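Local atomic coordinates of KLLA0C04147p (Kluyveromyces lactis, PDB entry 5H2D), a protein that is a yeast OSBP-family protein whose C-terminal lipid-binding domain holds ergosterol here, and which probably carries sterols between membranes. Residues D27-R32 and F129-P134; Y101-T106 and D235-H240. All coordinates share one frame; numbering follows the deposited sequence.

Contact 2 is wholly in the core; contact 1 is also largely buried, but its leucine is partly exposed. The centre of each is about 16 Å from that of the chain. Their own centres are 28 Å apart, and the two do not touch. Each brings a different element against the strands that build the sterol-binding fold. In contact 1 an N-terminal loop meets an end strand, 128-133. In contact 2 helix 95-108 lies along strand 236-241. The chemistry differs accordingly. Contact 1 sets a leucine against an arginine whose polar groups bond to the tyrosine beside it and to an aspartate. Contact 2 is almost wholly apolar, with one threonine hydroxyl turned back onto its own helix.

Contact 1 (D27-R32 and F129-P134); sequences DKLRQR and FEYSRP
Tyr-131 OH is gripped by two polar groups and has Leu-29 of the facing loop beside it. Arg-133 NH1 donates to Tyr-131 OH at 3.0 Å, with an N-H...O angle of 153°. The hydroxyl lies close to the guanidinium plane. Its second polar partner is Thr-336 OG1 of helix 332-337. Leu-29 CD2 stands 4.2 Å from Tyr-131 OH.

The main touch is made by the other branch of the leucine. Leu-29 CD1 sits over the centre of one face of the Arg-133 guanidinium, 3.5 Å from Arg-133 CZ. Leu-29 CD1 is also 3.6 Å from Arg-133 NH2, and NH1 lies at a similar distance, so the methyl bears on the whole flat group. Leu-29 CD2 rests 4.0 Å from Arg-133 CD, lower on the arginine chain. The two side chains cross at about a right angle. The arginine is bent twice, at chi2 (-70°) and chi3 (-67°), and this folds the guanidinium back beside Tyr-131.

Strand 128-133 pairs antiparallel with 138-146 at one end of the run of strands that forms the incomplete barrel of the OSBP family. The loop 27-32 comes from the N-terminal region and passes this strand. The side chain of Tyr-131 is about 14 Å from the bound ergosterol, too far to touch it.

Arg-133 NH2 makes a salt bridge with Asp-135, which helps fix the guanidinium. With an alanine in place of Arg-133, Asp-135 would probably lose its charged mate, the Tyr-131 hydroxyl one bond, and the Leu-29 methyls their neighbour.

On the loop side, Gln-31 NE2 donates an almost straight bond of 3.0 Å to Leu-29 O. It approaches from above the carbonyl plane and ties the loop to itself just behind the leucine.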
loop_
_atom_site.group_PDB
_atom_site.type_symbol
_atom_site.label_atom_id
_atom_site.label_comp_id
_atom_site.label_asym_id
_atom_site.label_seq_id
_atom_site.Cartn_x
_atom_site.Cartn_y
_atom_site.Cartn_z
ATOM N N ASP A 27 8.401 14.562 15.594
ATOM C CA ASP A 27 8.837 15.511 14.577
ATOM C C ASP A 27 7.734 15.777 13.562
ATOM O O ASP A 27 6.941 14.893 13.212
ATOM C CB ASP A 27 10.080 15.000 13.843
ATOM C CG ASP A 27 11.231 14.731 14.772
ATOM O OD1 ASP A 27 11.630 15.652 15.519
ATOM O OD2 ASP A 27 11.729 13.591 14.774
ATOM N N LYS A 28 7.700 17.011 13.076
ATOM C CA LYS A 28 6.807 17.366 11.984
ATOM C C LYS A 28 7.132 16.532 10.744
ATOM O O LYS A 28 8.300 16.265 10.446
ATOM C CB LYS A 28 6.949 18.864 11.703
ATOM C CG LYS A 28 6.368 19.392 10.413
ATOM C CD LYS A 28 6.584 20.902 10.364
ATOM C CE LYS A 28 6.947 21.390 8.977
ATOM N NZ LYS A 28 5.745 21.611 8.135
ATOM N N LEU A 29 6.087 16.103 10.036
ATOM C CA LEU A 29 6.278 15.296 8.833
ATOM C C LEU A 29 7.271 15.952 7.882
ATOM O O LEU A 29 7.254 17.167 7.672
ATOM C CB LEU A 29 4.942 15.100 8.112
ATOM C CG LEU A 29 3.866 14.314 8.854
ATOM C CD1 LEU A 29 2.571 14.320 8.077
ATOM C CD2 LEU A 29 4.333 12.886 9.094
ATOM N N ARG A 30 8.127 15.136 7.268
ATOM C CA ARG A 30 9.045 15.662 6.272
ATOM C C ARG A 30 8.290 16.246 5.079
ATOM O O ARG A 30 7.379 15.614 4.524
ATOM C CB ARG A 30 10.002 14.562 5.801
ATOM C CG ARG A 30 11.010 15.054 4.765
ATOM C CD ARG A 30 12.139 14.069 4.587
ATOM N NE ARG A 30 11.732 12.885 3.820
ATOM C CZ ARG A 30 12.607 12.025 3.322
ATOM N NH1 ARG A 30 13.912 12.229 3.512
ATOM N NH2 ARG A 30 12.184 10.976 2.614
ATOM N N GLN A 31 8.691 17.457 4.675
ATOM C CA GLN A 31 7.989 18.228 3.654
ATOM C C GLN A 31 8.675 18.220 2.300
ATOM O O GLN A 31 8.029 18.540 1.296
ATOM C CB GLN A 31 7.836 19.690 4.091
ATOM C CG GLN A 31 7.118 19.870 5.400
ATOM C CD GLN A 31 5.637 19.583 5.296
ATOM O OE1 GLN A 31 4.931 20.178 4.474
ATOM N NE2 GLN A 31 5.154 18.661 6.126
ATOM N N ARG A 32 9.962 17.913 2.254
ATOM C CA ARG A 32 10.695 17.904 0.999
ATOM C C ARG A 32 11.943 17.064 1.192
ATOM O O ARG A 32 12.272 16.644 2.306
ATOM C CB ARG A 32 11.051 19.324 0.551
ATOM C CG ARG A 32 11.914 20.087 1.544
ATOM C CD ARG A 32 12.642 21.243 0.856
ATOM N NE ARG A 32 13.645 20.761 -0.097
ATOM C CZ ARG A 32 14.219 21.511 -1.033
ATOM N NH1 ARG A 32 13.891 22.790 -1.161
ATOM N NH2 ARG A 32 15.117 20.976 -1.851
ATOM N N PHE A 129 9.545 -2.022 7.953
ATOM C CA PHE A 129 9.247 -0.602 7.858
ATOM C C PHE A 129 8.067 -0.296 8.767
ATOM O O PHE A 129 7.031 -0.959 8.696
ATOM C CB PHE A 129 8.961 -0.165 6.405
ATOM C CG PHE A 129 8.511 1.285 6.286
ATOM C CD1 PHE A 129 9.387 2.320 6.586
ATOM C CD2 PHE A 129 7.217 1.608 5.889
ATOM C CE1 PHE A 129 8.976 3.640 6.506
ATOM C CE2 PHE A 129 6.809 2.934 5.798
ATOM C CZ PHE A 129 7.695 3.947 6.110
ATOM N N GLU A 130 8.243 0.689 9.641
ATOM C CA GLU A 130 7.171 1.152 10.507
ATOM C C GLU A 130 6.789 2.575 10.140
ATOM O O GLU A 130 7.613 3.344 9.633
ATOM C CB GLU A 130 7.594 1.112 11.973
ATOM C CG GLU A 130 8.814 1.970 12.254
ATOM C CD GLU A 130 8.946 2.314 13.738
ATOM O OE1 GLU A 130 8.519 3.428 14.112
ATOM O OE2 GLU A 130 9.449 1.450 14.504
ATOM N N TYR A 131 5.530 2.921 10.392
ATOM C CA TYR A 131 5.057 4.281 10.139
ATOM C C TYR A 131 3.807 4.504 10.976
ATOM O O TYR A 131 2.782 3.848 10.754
ATOM C CB TYR A 131 4.778 4.484 8.650
ATOM C CG TYR A 131 4.323 5.856 8.201
ATOM C CD1 TYR A 131 5.248 6.871 7.972
ATOM C CD2 TYR A 131 2.981 6.112 7.932
ATOM C CE1 TYR A 131 4.842 8.122 7.522
ATOM C CE2 TYR A 131 2.564 7.360 7.473
ATOM C CZ TYR A 131 3.497 8.353 7.272
ATOM O OH TYR A 131 3.087 9.575 6.811
ATOM N N SER A 132 3.889 5.416 11.941
ATOM C CA SER A 132 2.732 5.760 12.752
ATOM C C SER A 132 2.373 7.217 12.526
ATOM O O SER A 132 3.234 8.052 12.229
ATOM C CB SER A 132 3.002 5.506 14.235
ATOM O OG SER A 132 3.252 4.131 14.469
ATOM N N ARG A 133 1.079 7.517 12.655
ATOM C CA ARG A 133 0.581 8.875 12.460
ATOM C C ARG A 133 -0.195 9.261 13.709
ATOM O O ARG A 133 -1.386 8.945 13.837
ATOM C CB ARG A 133 -0.269 8.971 11.198
ATOM C CG ARG A 133 0.559 8.956 9.903
ATOM C CD ARG A 133 1.356 10.231 9.705
ATOM N NE ARG A 133 0.460 11.360 9.478
ATOM C CZ ARG A 133 0.124 11.837 8.287
ATOM N NH1 ARG A 133 0.627 11.306 7.176
ATOM N NH2 ARG A 133 -0.721 12.858 8.200
ATOM N N PRO A 134 0.459 9.933 14.664
ATOM C CA PRO A 134 -0.259 10.360 15.875
ATOM C C PRO A 134 -1.496 11.181 15.558
ATOM O O PRO A 134 -2.518 11.052 16.243
ATOM C CB PRO A 134 0.793 11.189 16.626
ATOM C CG PRO A 134 2.122 10.705 16.107
ATOM C CD PRO A 134 1.881 10.322 14.676
#

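Contact 2 (Y101-T106 and D235-H240); sequences YVAIFT and DYCMIH
Cys-237 is the first residue of the strand to meet the helix. Its SG is anti to the backbone N (chi1 171°) and comes within 3.6 Å of Ala-103 CB. The backbones are near each other here, with Ala-103 CA 7.2 Å from Cys-237 CA. The small methyl of Ala-103 lets them approach. The sulfur also belongs to a wider patch, since Cys-237 touches Leu-99, one turn earlier on helix 95-108.

Ile-239 returns to the helix side and meets residues 101-106 through CD1; it also touches Val-107, further along the helix. Ile-239 CD1 is 3.9 Å from Ala-103 CB. Thr-106 OG1 lies 3.5 Å from Ile-239 CD1, and Ala-103 O is close to the same methyl. The methyl therefore packs against a polar pair that is already bonded. Thr-106 OG1 donates to Ala-103 O at 2.7 Å, in the carbonyl plane and on a lone pair. The hydroxyl lies between the backbone N and the carbonyl carbon (chi1 75°), which turns it back toward the carbonyl of Ala-103. The bond uses the proton of a buried hydroxyl, and the isoleucine methyl packs beside it. Ile-228 of the adjacent strand 219-230 touches Ala-103, Thr-106 and Ile-239.

The axes of 101-106 and 236-240 come within 9.6 Å, and their N-to-C directions differ by 30°. Ile-104 points away from this strand and packs on strand 314-319. A helix with strands on more than one side is consistent with the OSBP-related fold, in which the helices that precede the barrel strands in sequence fill part of its interior.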
loop_
_atom_site.group_PDB
_atom_site.type_symbol
_atom_site.label_atom_id
_atom_site.label_comp_id
_atom_site.label_asym_id
_atom_site.label_seq_id
_atom_site.Cartn_x
_atom_site.Cartn_y
_atom_site.Cartn_z
ATOM N N TYR A 101 -17.648 3.388 1.143
ATOM C CA TYR A 101 -16.448 4.133 1.500
ATOM C C TYR A 101 -15.226 3.223 1.610
ATOM O O TYR A 101 -14.121 3.646 1.250
ATOM C CB TYR A 101 -16.701 4.934 2.778
ATOM C CG TYR A 101 -17.399 6.252 2.484
ATOM C CD1 TYR A 101 -18.694 6.273 1.972
ATOM C CD2 TYR A 101 -16.766 7.464 2.707
ATOM C CE1 TYR A 101 -19.328 7.466 1.682
ATOM C CE2 TYR A 101 -17.391 8.663 2.420
ATOM C CZ TYR A 101 -18.680 8.656 1.915
ATOM O OH TYR A 101 -19.334 9.837 1.628
ATOM N N VAL A 102 -15.400 1.979 2.073
ATOM C CA VAL A 102 -14.305 1.005 2.008
ATOM C C VAL A 102 -13.846 0.833 0.566
ATOM O O VAL A 102 -12.640 0.855 0.269
ATOM C CB VAL A 102 -14.730 -0.342 2.629
ATOM C CG1 VAL A 102 -13.750 -1.456 2.239
ATOM C CG2 VAL A 102 -14.815 -0.235 4.144
ATOM N N ALA A 103 -14.800 0.663 -0.356
ATOM C CA ALA A 103 -14.461 0.466 -1.760
ATOM C C ALA A 103 -13.699 1.656 -2.312
ATOM O O ALA A 103 -12.700 1.497 -3.021
ATOM C CB ALA A 103 -15.728 0.237 -2.584
ATOM N N ILE A 104 -14.188 2.862 -2.034
ATOM C CA ILE A 104 -13.497 4.020 -2.579
ATOM C C ILE A 104 -12.128 4.172 -1.926
ATOM O O ILE A 104 -11.163 4.557 -2.595
ATOM C CB ILE A 104 -14.387 5.268 -2.464
ATOM C CG1 ILE A 104 -15.576 5.088 -3.416
ATOM C CG2 ILE A 104 -13.607 6.524 -2.827
ATOM C CD1 ILE A 104 -16.710 6.073 -3.233
ATOM N N PHE A 105 -11.987 3.790 -0.650
ATOM C CA PHE A 105 -10.642 3.692 -0.081
ATOM C C PHE A 105 -9.733 2.789 -0.917
ATOM O O PHE A 105 -8.561 3.121 -1.145
ATOM C CB PHE A 105 -10.696 3.185 1.361
ATOM C CG PHE A 105 -9.345 2.797 1.905
ATOM C CD1 PHE A 105 -8.453 3.767 2.337
ATOM C CD2 PHE A 105 -8.968 1.462 1.973
ATOM C CE1 PHE A 105 -7.189 3.403 2.825
ATOM C CE2 PHE A 105 -7.728 1.094 2.471
ATOM C CZ PHE A 105 -6.834 2.063 2.897
ATOM N N THR A 106 -10.228 1.624 -1.353
ATOM C CA THR A 106 -9.351 0.729 -2.113
ATOM C C THR A 106 -8.949 1.331 -3.454
ATOM O O THR A 106 -7.879 0.991 -3.977
ATOM C CB THR A 106 -9.991 -0.654 -2.343
ATOM O OG1 THR A 106 -11.012 -0.582 -3.349
ATOM C CG2 THR A 106 -10.576 -1.223 -1.042
ATOM N N ASP A 235 -22.770 -7.874 2.491
ATOM C CA ASP A 235 -22.756 -7.002 1.329
ATOM C C ASP A 235 -21.528 -7.283 0.455
ATOM O O ASP A 235 -20.554 -7.909 0.883
ATOM C CB ASP A 235 -22.759 -5.552 1.799
ATOM C CG ASP A 235 -23.801 -5.294 2.871
ATOM O OD1 ASP A 235 -24.968 -5.670 2.647
ATOM O OD2 ASP A 235 -23.465 -4.724 3.934
ATOM N N TYR A 236 -21.578 -6.822 -0.796
ATOM C CA TYR A 236 -20.425 -6.991 -1.673
ATOM C C TYR A 236 -20.393 -5.866 -2.697
ATOM O O TYR A 236 -21.404 -5.220 -2.977
ATOM C CB TYR A 236 -20.422 -8.358 -2.373
ATOM C CG TYR A 236 -21.646 -8.627 -3.234
ATOM C CD1 TYR A 236 -22.833 -9.070 -2.660
ATOM C CD2 TYR A 236 -21.611 -8.442 -4.608
ATOM C CE1 TYR A 236 -23.959 -9.317 -3.436
ATOM C CE2 TYR A 236 -22.732 -8.691 -5.392
ATOM C CZ TYR A 236 -23.900 -9.123 -4.797
ATOM O OH TYR A 236 -25.016 -9.367 -5.572
ATOM N N CYS A 237 -19.206 -5.639 -3.255
ATOM C CA CYS A 237 -19.000 -4.533 -4.179
ATOM C C CYS A 237 -18.137 -5.006 -5.336
ATOM O O CYS A 237 -17.131 -5.685 -5.120
ATOM C CB CYS A 237 -18.340 -3.338 -3.462
ATOM S SG CYS A 237 -17.795 -2.008 -4.559
ATOM N N MET A 238 -18.541 -4.657 -6.555
ATOM C CA MET A 238 -17.774 -4.921 -7.764
ATOM C C MET A 238 -17.154 -3.617 -8.245
ATOM O O MET A 238 -17.861 -2.611 -8.387
ATOM C CB MET A 238 -18.661 -5.510 -8.868
ATOM C CG MET A 238 -19.502 -6.701 -8.452
ATOM S SD MET A 238 -18.519 -8.116 -7.941
ATOM C CE MET A 238 -17.340 -8.248 -9.278
ATOM N N ILE A 239 -15.834 -3.627 -8.472
ATOM C CA ILE A 239 -15.097 -2.469 -8.963
ATOM C C ILE A 239 -14.444 -2.809 -10.292
ATOM O O ILE A 239 -13.849 -3.880 -10.448
ATOM C CB ILE A 239 -14.022 -2.010 -7.962
ATOM C CG1 ILE A 239 -14.630 -1.899 -6.562
ATOM C CG2 ILE A 239 -13.368 -0.705 -8.459
ATOM C CD1 ILE A 239 -13.645 -1.400 -5.510
ATOM N N HIS A 240 -14.507 -1.875 -11.234
ATOM C CA HIS A 240 -13.968 -2.109 -12.570
ATOM C C HIS A 240 -12.985 -0.996 -12.907
ATOM O O HIS A 240 -13.396 0.144 -13.135
ATOM C CB HIS A 240 -15.099 -2.190 -13.598
ATOM C CG HIS A 240 -16.319 -2.885 -13.075
ATOM N ND1 HIS A 240 -16.472 -4.255 -13.120
ATOM C CD2 HIS A 240 -17.422 -2.405 -12.453
ATOM C CE1 HIS A 240 -17.626 -4.586 -12.570
ATOM N NE2 HIS A 240 -18.221 -3.484 -12.152
#